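Local structure of dipeptidase AC. Metallo peptidase. MEROPS family M19 (3LY0) at residues 86-91 with 169-174; 136-141 with 160-165; 144-149 with 194-199; 149-154 with 202-207. The protein probably hydrolyses dipeptides as a zinc-dependent metallopeptidase, and here holds a phosphinate mimic of L-Ala-D-Ala across its two metal ions. All coordinates share one frame; numbering follows the deposited sequence.

Contact 1 of 4, residues 86-91 with 169-174; sequences MIRAEQ and PTVFGH
The extended residues 86-88, which lead into helix 89-109 with R88 as its N-cap, approach the irregular segment 169-174 most closely at M86 and P169, whose CA atoms are 5.2 Å apart. Beyond this point the second segment folds into a type I beta turn from T170 to G173. No direct hydrogen bond joins the two backbones. Instead a single water bridges them, accepting from I87 N at 2.9 Å and donating to P169 O at 2.6 Å.

M86 covers most of the interface on its side. Its CG is anti to the backbone N (chi1 -174°), and the chain runs on straight to the sulfur, so that CG passes 3.4 Å from P169 O and SD comes to rest over the peptide joining T170 and V171, 3.7 Å from T170 C. The pyrrolidine of P169 meets the root of the same residue, CG facing the backbone of M86. R88, bent at chi2 and chi3, folds its guanidinium back to V171 and crosses that side chain at about a right angle, with NE 3.7 Å from V171 CG1. The other methyl of V171, CG2, sits over the centre of the F172 ring, 3.5 Å above its plane.

The turn is held from within by T170, whose OG1 accepts from F172 N at 3.0 Å. F172 in turn packs on A193 and L197 of helix 192-204. The arrangement is a solvent-facing clasp between two loops of the M19 dipeptidase fold, one built on a type I turn that carries an ST turn at T170.

Contact 2 of 4, residues 136-141 with 160-165; sequences MHMEGA and RSLGPV. With ZN (zinc ion), chain D; ZN (zinc ion), chain E; LY0 ((2R)-3-[(R)-[(1R)-1-aminoethyl](hydroxy)phosphoryl]-2-methylpropanoic acid), chain C.
E139 bridges the two zinc ions: OE1 binds one (chain D) and OE2 the other (chain E), each at 2.1 Å. Its side chain is fully stretched, CG anti to the backbone N (chi1 176°), carrying the carboxylate to the metals. H13 and D15 share the first ion with it, H212 and H233 the second, and O31 of LY0 also binds both, while the inhibitor's amine N1 is a further ligand of the first ion, which places it 3.1 Å from E139 OE1.

Behind this first shell, strands 136-139 and 160-163 run parallel, 10° apart, as the strands of a beta-alpha-beta crossover through helix 149-157 in the TIM-barrel-like fold of the family. From the first strand, M138 bonds to the second on both sides of L162, its N donating to S161 O and its O accepting from G163 N at 2.8 Å, nearly along the C=O axis. Just past E139, G140 N reaches a lone pair of G163 O at 2.9 Å.

On the sheet face that bears E139, S161 OG meets the edge of the H137 ring near its plane, 2.7 Å from ND1, a hydrogen bond in which either atom could donate. On the other face M138 and L162 lie alongside each other, pointing the same way, and L162 CD1 presses on M138 CB at a tight 3.4 Å and also touches A141 CB.

Contact 3 of 4, residues 144-149 with 194-199; sequences IGADLD and GRRLVA
Residues 144-149 form the loop that leads from strand 132-139 into helix 149-157, and a type I beta turn from G145 to L148 sets them against helix 192-204. Polar contact rests on R196, whose chain, bent at chi3, brings both terminal nitrogens to one carbonyl oxygen. NH1 donates to A146 O at 2.9 Å, nearly along the C=O axis, while NH2, at 3.0 Å from the same oxygen, comes from above the carbonyl plane. The oxygen itself lies close to the guanidinium plane. A salt bridge from NE to E192 fixes the rotation of the group from within its own helix. An alanine here would take both donors from A146 O and would probably loosen the turn from the helix.

Inside the loop, D147 OD2 uses its anti lone pair to accept from D149 N at 2.9 Å, an Asx turn just where helix 149-157 starts.

Apolar contact falls to L148, which points at the helix and against which F172 also packs. The L148 side chain crosses that of R196 obliquely, its CG beside NH1; L148 CD1 rests 3.7 Å from R196 O, and the other methyl, CD2, touches L197 CD1 at 3.9 Å.

Contact 4 of 4, residues 149-154 with 202-207; sequences DALHLF and NRLKIM
L151 projects from helix 149-157 toward the end of helix 192-204. From CB the chain turns anti to the backbone N (chi1 -175°), which sets CG facing two methyls, 4.1 Å from both L204 CD1 and I206 CD1. There it forks. CD1 meets I206 CD1 tip to tip at 3.8 Å, while CD2 lies 4.0 Å from L204 CD1, the two leucines sliding past each other in opposite directions. L162 of strand 159-163 and L197 also touch L151, so this face of the helix is packed against the sheet as well as against its neighbour. An alanine in place of L151 would lose both terminal methyls and would probably loosen the seam between the two helices and the strand beneath.

The partners are brought to L151 by a Schellman motif that ends helix 192-204. K205, with positive phi, is its C-prime residue; the helix ends there, and L204 and I206, on either side of it in sequence, both point at helix 149-157. K205 itself turns its amine back to N202 O, 2.9 Å from NZ.

Toward the surface the contact becomes mixed. H152 crosses L204 at about a right angle, its ND1 3.8 Å from L204 CD1. The guanidinium of R203 comes to the edge of the imidazole, NH1 3.6 Å from H152 CE1, with the two planes 25° apart and nearly coplanar. No hydrogen bond forms between the pair; R203 NH1 is instead held in a salt bridge by E200, which also touches H152.

Contact 2 is the buried one, strand against strand near the middle of the chain, and it alone carries a metal ligand. Contacts 3 and 4 are partly buried and both set the region of helix 149-157 against helix 192-204, the first at its entry loop, the second at its first turn; they share D149. Backbone pairing of R160 and L162 with M207 joins contacts 2 and 4. Contact 1 is a surface contact, tied to contact 3 by F172. The chemistry differs accordingly: backbone bonds and metal coordination in contact 2, mostly leucine and isoleucine methyls in contact 4, an arginine grip beside leucine packing in contact 3, and a water bridge and a methionine in contact 1.

Contact 1 of 4, residues 86-91 with 169-174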
# COMPACT_ATOMS: atom_id res chain seq x y z
N MET A 86 -14.53 -9.21 12.62
CA MET A 86 -15.03 -8.42 11.50
C MET A 86 -15.62 -7.10 12.00
O MET A 86 -16.27 -7.05 13.04
CB MET A 86 -16.09 -9.24 10.73
CG MET A 86 -16.61 -8.60 9.42
SD MET A 86 -17.74 -9.68 8.48
CE MET A 86 -18.11 -10.89 9.75
N ILE A 87 -15.36 -6.02 11.26
CA ILE A 87 -16.00 -4.74 11.51
C ILE A 87 -17.03 -4.52 10.42
O ILE A 87 -16.72 -4.68 9.23
CB ILE A 87 -14.96 -3.58 11.50
CG1 ILE A 87 -13.89 -3.80 12.57
CG2 ILE A 87 -15.65 -2.23 11.71
CD1 ILE A 87 -12.75 -2.81 12.50
N ARG A 88 -18.27 -4.22 10.80
CA ARG A 88 -19.33 -4.06 9.82
C ARG A 88 -19.43 -2.60 9.37
O ARG A 88 -18.86 -1.71 10.00
CB ARG A 88 -20.68 -4.54 10.38
CG ARG A 88 -20.68 -6.02 10.76
CD ARG A 88 -20.24 -6.91 9.60
NE ARG A 88 -21.27 -7.03 8.58
CZ ARG A 88 -22.25 -7.93 8.62
NH1 ARG A 88 -23.15 -7.97 7.65
NH2 ARG A 88 -22.32 -8.80 9.62
N ALA A 89 -20.16 -2.38 8.28
CA ALA A 89 -20.26 -1.05 7.67
C ALA A 89 -20.72 0.06 8.63
O ALA A 89 -20.17 1.16 8.61
CB ALA A 89 -21.13 -1.10 6.41
N GLU A 90 -21.72 -0.22 9.46
CA GLU A 90 -22.22 0.79 10.39
C GLU A 90 -21.12 1.38 11.27
O GLU A 90 -21.12 2.58 11.56
CB GLU A 90 -23.34 0.19 11.24
CG GLU A 90 -23.97 1.16 12.23
CD GLU A 90 -25.04 0.48 13.08
OE1 GLU A 90 -26.24 0.66 12.78
OE2 GLU A 90 -24.67 -0.25 14.03
N GLN A 91 -20.16 0.55 11.68
CA GLN A 91 -19.06 1.02 12.51
C GLN A 91 -17.88 1.55 11.69
O GLN A 91 -17.19 2.48 12.12
CB GLN A 91 -18.57 -0.12 13.43
CG GLN A 91 -19.47 -0.37 14.63
CD GLN A 91 -20.86 -0.82 14.24
OE1 GLN A 91 -21.03 -1.85 13.58
NE2 GLN A 91 -21.87 -0.04 14.63
N PRO A 169 -11.19 -10.42 8.71
CA PRO A 169 -12.27 -10.87 7.83
C PRO A 169 -13.23 -9.73 7.46
O PRO A 169 -13.45 -8.84 8.29
CB PRO A 169 -13.00 -11.92 8.68
CG PRO A 169 -12.68 -11.55 10.10
CD PRO A 169 -11.25 -11.06 10.04
N THR A 170 -13.78 -9.77 6.25
CA THR A 170 -14.80 -8.82 5.84
C THR A 170 -15.95 -9.59 5.19
O THR A 170 -15.84 -10.80 4.99
CB THR A 170 -14.27 -7.81 4.80
OG1 THR A 170 -14.09 -8.47 3.54
CG2 THR A 170 -12.97 -7.17 5.26
N VAL A 171 -17.04 -8.90 4.85
CA VAL A 171 -18.13 -9.55 4.13
C VAL A 171 -17.72 -10.01 2.73
O VAL A 171 -18.47 -10.70 2.05
CB VAL A 171 -19.38 -8.63 4.02
CG1 VAL A 171 -19.91 -8.30 5.40
CG2 VAL A 171 -19.07 -7.36 3.24
N PHE A 172 -16.51 -9.63 2.30
CA PHE A 172 -16.08 -9.86 0.92
C PHE A 172 -15.07 -11.00 0.79
O PHE A 172 -14.84 -11.50 -0.30
CB PHE A 172 -15.47 -8.59 0.33
CG PHE A 172 -16.41 -7.43 0.32
CD1 PHE A 172 -17.51 -7.44 -0.50
CD2 PHE A 172 -16.20 -6.34 1.16
CE1 PHE A 172 -18.41 -6.39 -0.51
CE2 PHE A 172 -17.10 -5.29 1.16
CZ PHE A 172 -18.20 -5.30 0.33
N GLY A 173 -14.49 -11.40 1.91
CA GLY A 173 -13.41 -12.37 1.88
C GLY A 173 -12.50 -12.24 3.07
O GLY A 173 -12.85 -11.62 4.08
N HIS A 174 -11.32 -12.85 2.94
CA HIS A 174 -10.44 -13.06 4.07
C HIS A 174 -9.01 -12.63 3.82
O HIS A 174 -8.44 -12.92 2.77
CB HIS A 174 -10.49 -14.53 4.48
CG HIS A 174 -11.87 -15.00 4.80
ND1 HIS A 174 -12.43 -14.85 6.05
CD2 HIS A 174 -12.83 -15.55 4.02
CE1 HIS A 174 -13.67 -15.31 6.04
NE2 HIS A 174 -13.94 -15.74 4.82
O HOH W 1 -13.39 -6.35 9.18

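Contact 2 of 4, residues 136-141 with 160-165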
# COMPACT_ATOMS: atom_id res chain seq x y z
N MET A 136 -6.90 8.46 -3.53
CA MET A 136 -7.74 7.94 -2.44
C MET A 136 -7.89 6.42 -2.55
O MET A 136 -8.42 5.90 -3.54
CB MET A 136 -9.11 8.63 -2.44
CG MET A 136 -10.01 8.23 -1.26
SD MET A 136 -11.70 8.96 -1.29
CE MET A 136 -11.32 10.73 -1.34
N HIS A 137 -7.42 5.73 -1.51
CA HIS A 137 -7.34 4.28 -1.48
C HIS A 137 -8.03 3.77 -0.23
O HIS A 137 -7.92 4.39 0.83
CB HIS A 137 -5.87 3.85 -1.43
CG HIS A 137 -5.67 2.38 -1.20
ND1 HIS A 137 -5.76 1.45 -2.21
CD2 HIS A 137 -5.39 1.69 -0.07
CE1 HIS A 137 -5.54 0.25 -1.72
NE2 HIS A 137 -5.31 0.36 -0.42
N MET A 138 -8.75 2.65 -0.35
CA MET A 138 -9.38 2.04 0.81
C MET A 138 -8.70 0.69 1.08
O MET A 138 -8.69 -0.18 0.22
CB MET A 138 -10.88 1.86 0.52
CG MET A 138 -11.73 1.25 1.63
SD MET A 138 -13.51 1.45 1.33
CE MET A 138 -13.58 3.21 1.25
N GLU A 139 -8.11 0.54 2.27
CA GLU A 139 -7.40 -0.68 2.64
C GLU A 139 -8.32 -1.48 3.53
O GLU A 139 -8.38 -1.24 4.73
CB GLU A 139 -6.12 -0.33 3.39
CG GLU A 139 -5.36 -1.55 3.90
CD GLU A 139 -3.97 -1.21 4.42
OE1 GLU A 139 -3.76 -0.07 4.89
OE2 GLU A 139 -3.08 -2.07 4.35
N GLY A 140 -9.02 -2.45 2.94
CA GLY A 140 -10.10 -3.16 3.62
C GLY A 140 -11.39 -2.45 3.30
O GLY A 140 -11.49 -1.23 3.42
N ALA A 141 -12.39 -3.21 2.85
CA ALA A 141 -13.61 -2.61 2.33
C ALA A 141 -14.78 -2.65 3.30
O ALA A 141 -15.94 -2.68 2.87
CB ALA A 141 -13.98 -3.27 1.01
N ARG A 160 -10.40 5.62 -5.88
CA ARG A 160 -9.92 5.03 -7.12
C ARG A 160 -9.19 3.70 -6.96
O ARG A 160 -8.77 3.09 -7.95
CB ARG A 160 -9.02 6.02 -7.88
CG ARG A 160 -9.76 7.25 -8.42
CD ARG A 160 -10.73 6.87 -9.54
NE ARG A 160 -11.46 8.01 -10.09
CZ ARG A 160 -12.61 8.46 -9.60
NH1 ARG A 160 -13.22 9.49 -10.18
NH2 ARG A 160 -13.14 7.91 -8.52
N SER A 161 -9.06 3.24 -5.72
CA SER A 161 -8.30 2.04 -5.41
C SER A 161 -8.87 1.41 -4.16
O SER A 161 -9.23 2.12 -3.22
CB SER A 161 -6.85 2.44 -5.15
OG SER A 161 -6.04 1.31 -4.93
N LEU A 162 -8.93 0.09 -4.14
CA LEU A 162 -9.56 -0.62 -3.03
C LEU A 162 -8.93 -2.00 -2.85
O LEU A 162 -8.87 -2.81 -3.79
CB LEU A 162 -11.07 -0.76 -3.32
CG LEU A 162 -11.90 -1.59 -2.34
CD1 LEU A 162 -11.81 -1.04 -0.94
CD2 LEU A 162 -13.36 -1.67 -2.79
N GLY A 163 -8.47 -2.27 -1.63
CA GLY A 163 -8.16 -3.63 -1.22
C GLY A 163 -9.38 -4.21 -0.51
O GLY A 163 -9.83 -3.68 0.50
N PRO A 164 -9.94 -5.31 -1.03
CA PRO A 164 -11.15 -5.85 -0.40
C PRO A 164 -10.98 -6.18 1.08
O PRO A 164 -11.94 -6.06 1.85
CB PRO A 164 -11.42 -7.13 -1.20
CG PRO A 164 -10.85 -6.84 -2.55
CD PRO A 164 -9.62 -5.99 -2.30
N VAL A 165 -9.78 -6.60 1.48
CA VAL A 165 -9.53 -6.91 2.87
C VAL A 165 -8.23 -6.32 3.39
O VAL A 165 -7.28 -6.09 2.64
CB VAL A 165 -9.49 -8.44 3.13
CG1 VAL A 165 -10.76 -9.11 2.62
CG2 VAL A 165 -8.23 -9.08 2.50
ZN ZN D . -1.85 0.67 5.49
ZN ZN E . -1.19 -2.87 4.77
P LY0 C . -0.53 -1.69 7.20
C1 LY0 C . -1.71 -1.15 9.67
N1 LY0 C . -2.45 0.12 7.68
C2 LY0 C . -1.33 -0.52 8.35
C4 LY0 C . 1.10 -2.21 7.86
C5 LY0 C . 1.36 -3.70 7.84
C6 LY0 C . 1.01 -4.34 6.53
C7 LY0 C . 2.70 -4.10 8.40
O31 LY0 C . -0.40 -0.95 5.89
O32 LY0 C . -1.48 -2.92 6.98
O61 LY0 C . 0.92 -5.69 6.46
O62 LY0 C . 0.77 -3.66 5.51

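Contact 3 of 4, residues 144-149 with 194-199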
# COMPACT_ATOMS: atom_id res chain seq x y z
N ILE A 144 -17.86 -0.58 2.90
CA ILE A 144 -18.74 -0.92 1.80
C ILE A 144 -19.64 -2.09 2.22
O ILE A 144 -19.14 -3.16 2.58
CB ILE A 144 -17.94 -1.36 0.54
CG1 ILE A 144 -16.80 -0.37 0.22
CG2 ILE A 144 -18.87 -1.55 -0.66
CD1 ILE A 144 -17.26 1.05 0.05
N GLY A 145 -20.95 -1.89 2.20
CA GLY A 145 -21.84 -3.00 2.51
C GLY A 145 -21.84 -4.03 1.40
O GLY A 145 -21.41 -3.75 0.29
N ALA A 146 -22.34 -5.23 1.70
CA ALA A 146 -22.39 -6.30 0.71
C ALA A 146 -23.25 -5.93 -0.51
O ALA A 146 -23.07 -6.45 -1.60
CB ALA A 146 -22.88 -7.60 1.34
N ASP A 147 -24.19 -5.00 -0.30
CA ASP A 147 -25.02 -4.47 -1.37
C ASP A 147 -24.24 -3.64 -2.39
O ASP A 147 -24.68 -3.44 -3.53
CB ASP A 147 -26.12 -3.62 -0.74
CG ASP A 147 -25.56 -2.65 0.29
OD1 ASP A 147 -25.51 -2.99 1.49
OD2 ASP A 147 -25.12 -1.57 -0.13
N LEU A 148 -23.07 -3.16 -1.97
CA LEU A 148 -22.17 -2.34 -2.79
C LEU A 148 -22.61 -0.89 -3.01
O LEU A 148 -21.96 -0.15 -3.75
CB LEU A 148 -21.88 -3.00 -4.14
CG LEU A 148 -21.33 -4.42 -4.10
CD1 LEU A 148 -20.94 -4.87 -5.49
CD2 LEU A 148 -20.13 -4.51 -3.18
N ASP A 149 -23.70 -0.47 -2.37
CA ASP A 149 -24.20 0.89 -2.60
C ASP A 149 -23.14 1.93 -2.29
O ASP A 149 -23.01 2.92 -3.02
CB ASP A 149 -25.44 1.18 -1.76
CG ASP A 149 -26.71 0.68 -2.40
OD1 ASP A 149 -26.65 0.10 -3.50
OD2 ASP A 149 -27.77 0.90 -1.78
N GLY A 194 -17.84 -10.64 -2.37
CA GLY A 194 -16.51 -10.34 -2.85
C GLY A 194 -16.38 -10.50 -4.36
O GLY A 194 -15.73 -9.71 -5.04
N ARG A 195 -17.02 -11.54 -4.90
CA ARG A 195 -17.02 -11.73 -6.34
C ARG A 195 -17.76 -10.59 -7.02
O ARG A 195 -17.30 -10.06 -8.03
CB ARG A 195 -17.63 -13.10 -6.69
CG ARG A 195 -16.81 -14.26 -6.13
CD ARG A 195 -17.18 -15.61 -6.73
NE ARG A 195 -18.47 -16.11 -6.27
CZ ARG A 195 -18.66 -16.77 -5.13
NH1 ARG A 195 -17.64 -17.02 -4.31
NH2 ARG A 195 -19.87 -17.19 -4.79
N ARG A 196 -18.91 -10.18 -6.47
CA ARG A 196 -19.61 -9.02 -7.01
C ARG A 196 -18.78 -7.73 -6.89
O ARG A 196 -18.81 -6.89 -7.79
CB ARG A 196 -20.98 -8.85 -6.35
CG ARG A 196 -21.99 -9.90 -6.80
CD ARG A 196 -23.39 -9.64 -6.23
NE ARG A 196 -23.46 -9.89 -4.80
CZ ARG A 196 -23.51 -8.93 -3.88
NH1 ARG A 196 -23.50 -7.66 -4.24
NH2 ARG A 196 -23.58 -9.25 -2.59
N LEU A 197 -18.06 -7.60 -5.79
CA LEU A 197 -17.17 -6.45 -5.59
C LEU A 197 -16.08 -6.36 -6.67
O LEU A 197 -15.80 -5.28 -7.19
CB LEU A 197 -16.54 -6.49 -4.20
CG LEU A 197 -15.56 -5.36 -3.88
CD1 LEU A 197 -16.27 -4.01 -3.78
CD2 LEU A 197 -14.85 -5.67 -2.59
N VAL A 198 -15.47 -7.50 -7.01
CA VAL A 198 -14.49 -7.51 -8.09
C VAL A 198 -15.11 -7.04 -9.40
O VAL A 198 -14.56 -6.19 -10.09
CB VAL A 198 -13.88 -8.93 -8.28
CG1 VAL A 198 -13.06 -9.00 -9.57
CG2 VAL A 198 -13.04 -9.31 -7.08
N ALA A 199 -16.28 -7.58 -9.73
CA ALA A 199 -16.95 -7.22 -10.97
C ALA A 199 -17.28 -5.72 -11.02
O ALA A 199 -17.11 -5.08 -12.05
CB ALA A 199 -18.21 -8.06 -11.15

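Contact 4 of 4, residues 149-154 with 202-207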
# COMPACT_ATOMS: atom_id res chain seq x y z
N ASP A 149 -23.70 -0.47 -2.37
CA ASP A 149 -24.20 0.89 -2.60
C ASP A 149 -23.14 1.93 -2.29
O ASP A 149 -23.01 2.92 -3.02
CB ASP A 149 -25.44 1.18 -1.76
CG ASP A 149 -26.71 0.68 -2.40
OD1 ASP A 149 -26.65 0.10 -3.50
OD2 ASP A 149 -27.77 0.90 -1.78
N ALA A 150 -22.39 1.72 -1.21
CA ALA A 150 -21.39 2.71 -0.81
C ALA A 150 -20.17 2.72 -1.72
O ALA A 150 -19.42 3.68 -1.73
CB ALA A 150 -20.98 2.52 0.64
N LEU A 151 -19.95 1.64 -2.48
CA LEU A 151 -18.88 1.66 -3.47
C LEU A 151 -19.11 2.79 -4.47
O LEU A 151 -18.19 3.51 -4.83
CB LEU A 151 -18.77 0.31 -4.19
CG LEU A 151 -17.60 0.16 -5.17
CD1 LEU A 151 -16.30 0.09 -4.40
CD2 LEU A 151 -17.78 -1.10 -6.03
N HIS A 152 -20.36 2.95 -4.91
CA HIS A 152 -20.68 4.01 -5.85
C HIS A 152 -20.54 5.38 -5.21
O HIS A 152 -20.04 6.31 -5.83
CB HIS A 152 -22.08 3.79 -6.43
CG HIS A 152 -22.21 2.50 -7.16
ND1 HIS A 152 -21.91 2.37 -8.50
CD2 HIS A 152 -22.55 1.26 -6.72
CE1 HIS A 152 -22.09 1.11 -8.86
NE2 HIS A 152 -22.49 0.42 -7.81
N LEU A 153 -20.95 5.49 -3.95
CA LEU A 153 -20.78 6.75 -3.22
C LEU A 153 -19.31 7.13 -3.10
O LEU A 153 -18.93 8.25 -3.46
CB LEU A 153 -21.39 6.65 -1.83
CG LEU A 153 -22.92 6.56 -1.77
CD1 LEU A 153 -23.34 6.38 -0.33
CD2 LEU A 153 -23.54 7.81 -2.34
N PHE A 154 -18.49 6.20 -2.63
CA PHE A 154 -17.07 6.51 -2.46
C PHE A 154 -16.41 6.81 -3.80
O PHE A 154 -15.58 7.71 -3.88
CB PHE A 154 -16.34 5.39 -1.70
CG PHE A 154 -16.45 5.51 -0.20
CD1 PHE A 154 -15.61 6.38 0.50
CD2 PHE A 154 -17.36 4.75 0.52
CE1 PHE A 154 -15.70 6.50 1.88
CE2 PHE A 154 -17.46 4.86 1.91
CZ PHE A 154 -16.62 5.74 2.59
N ASN A 202 -14.16 -3.56 -11.40
CA ASN A 202 -13.78 -3.59 -12.81
C ASN A 202 -14.63 -2.63 -13.65
O ASN A 202 -14.13 -1.91 -14.50
CB ASN A 202 -13.91 -5.00 -13.40
CG ASN A 202 -12.79 -5.96 -12.97
OD1 ASN A 202 -12.89 -7.15 -13.22
ND2 ASN A 202 -11.72 -5.44 -12.35
N ARG A 203 -15.94 -2.65 -13.42
CA ARG A 203 -16.84 -1.81 -14.20
C ARG A 203 -16.59 -0.33 -13.93
O ARG A 203 -16.58 0.49 -14.86
CB ARG A 203 -18.30 -2.17 -13.92
CG ARG A 203 -19.24 -1.73 -15.03
CD ARG A 203 -20.69 -2.07 -14.70
NE ARG A 203 -21.15 -1.34 -13.52
CZ ARG A 203 -21.47 -0.05 -13.52
NH1 ARG A 203 -21.88 0.53 -12.40
NH2 ARG A 203 -21.37 0.66 -14.64
N LEU A 204 -16.39 0.01 -12.67
CA LEU A 204 -16.12 1.39 -12.27
C LEU A 204 -14.68 1.83 -12.51
O LEU A 204 -14.36 3.01 -12.33
CB LEU A 204 -16.47 1.59 -10.79
CG LEU A 204 -17.97 1.50 -10.47
CD1 LEU A 204 -18.19 1.55 -8.96
CD2 LEU A 204 -18.73 2.61 -11.18
N LYS A 205 -13.83 0.89 -12.92
CA LYS A 205 -12.40 1.15 -13.12
C LYS A 205 -11.74 1.62 -11.82
O LYS A 205 -10.94 2.57 -11.80
CB LYS A 205 -12.18 2.18 -14.23
CG LYS A 205 -12.85 1.80 -15.55
CD LYS A 205 -12.26 0.52 -16.10
CE LYS A 205 -12.99 0.06 -17.36
NZ LYS A 205 -14.34 -0.54 -17.07
N ILE A 206 -12.10 0.95 -10.73
CA ILE A 206 -11.43 1.08 -9.43
C ILE A 206 -10.38 -0.01 -9.34
O ILE A 206 -10.69 -1.19 -9.50
CB ILE A 206 -12.44 0.92 -8.27
CG1 ILE A 206 -13.46 2.07 -8.30
CG2 ILE A 206 -11.72 0.87 -6.93
CD1 ILE A 206 -14.58 1.93 -7.30
N MET A 207 -9.13 0.37 -9.09
CA MET A 207 -8.04 -0.60 -8.97
C MET A 207 -8.26 -1.50 -7.77
O MET A 207 -8.57 -1.02 -6.68
CB MET A 207 -6.70 0.13 -8.82
CG MET A 207 -5.43 -0.74 -8.96
SD MET A 207 -3.90 0.04 -8.29
CE MET A 207 -4.03 -0.49 -6.58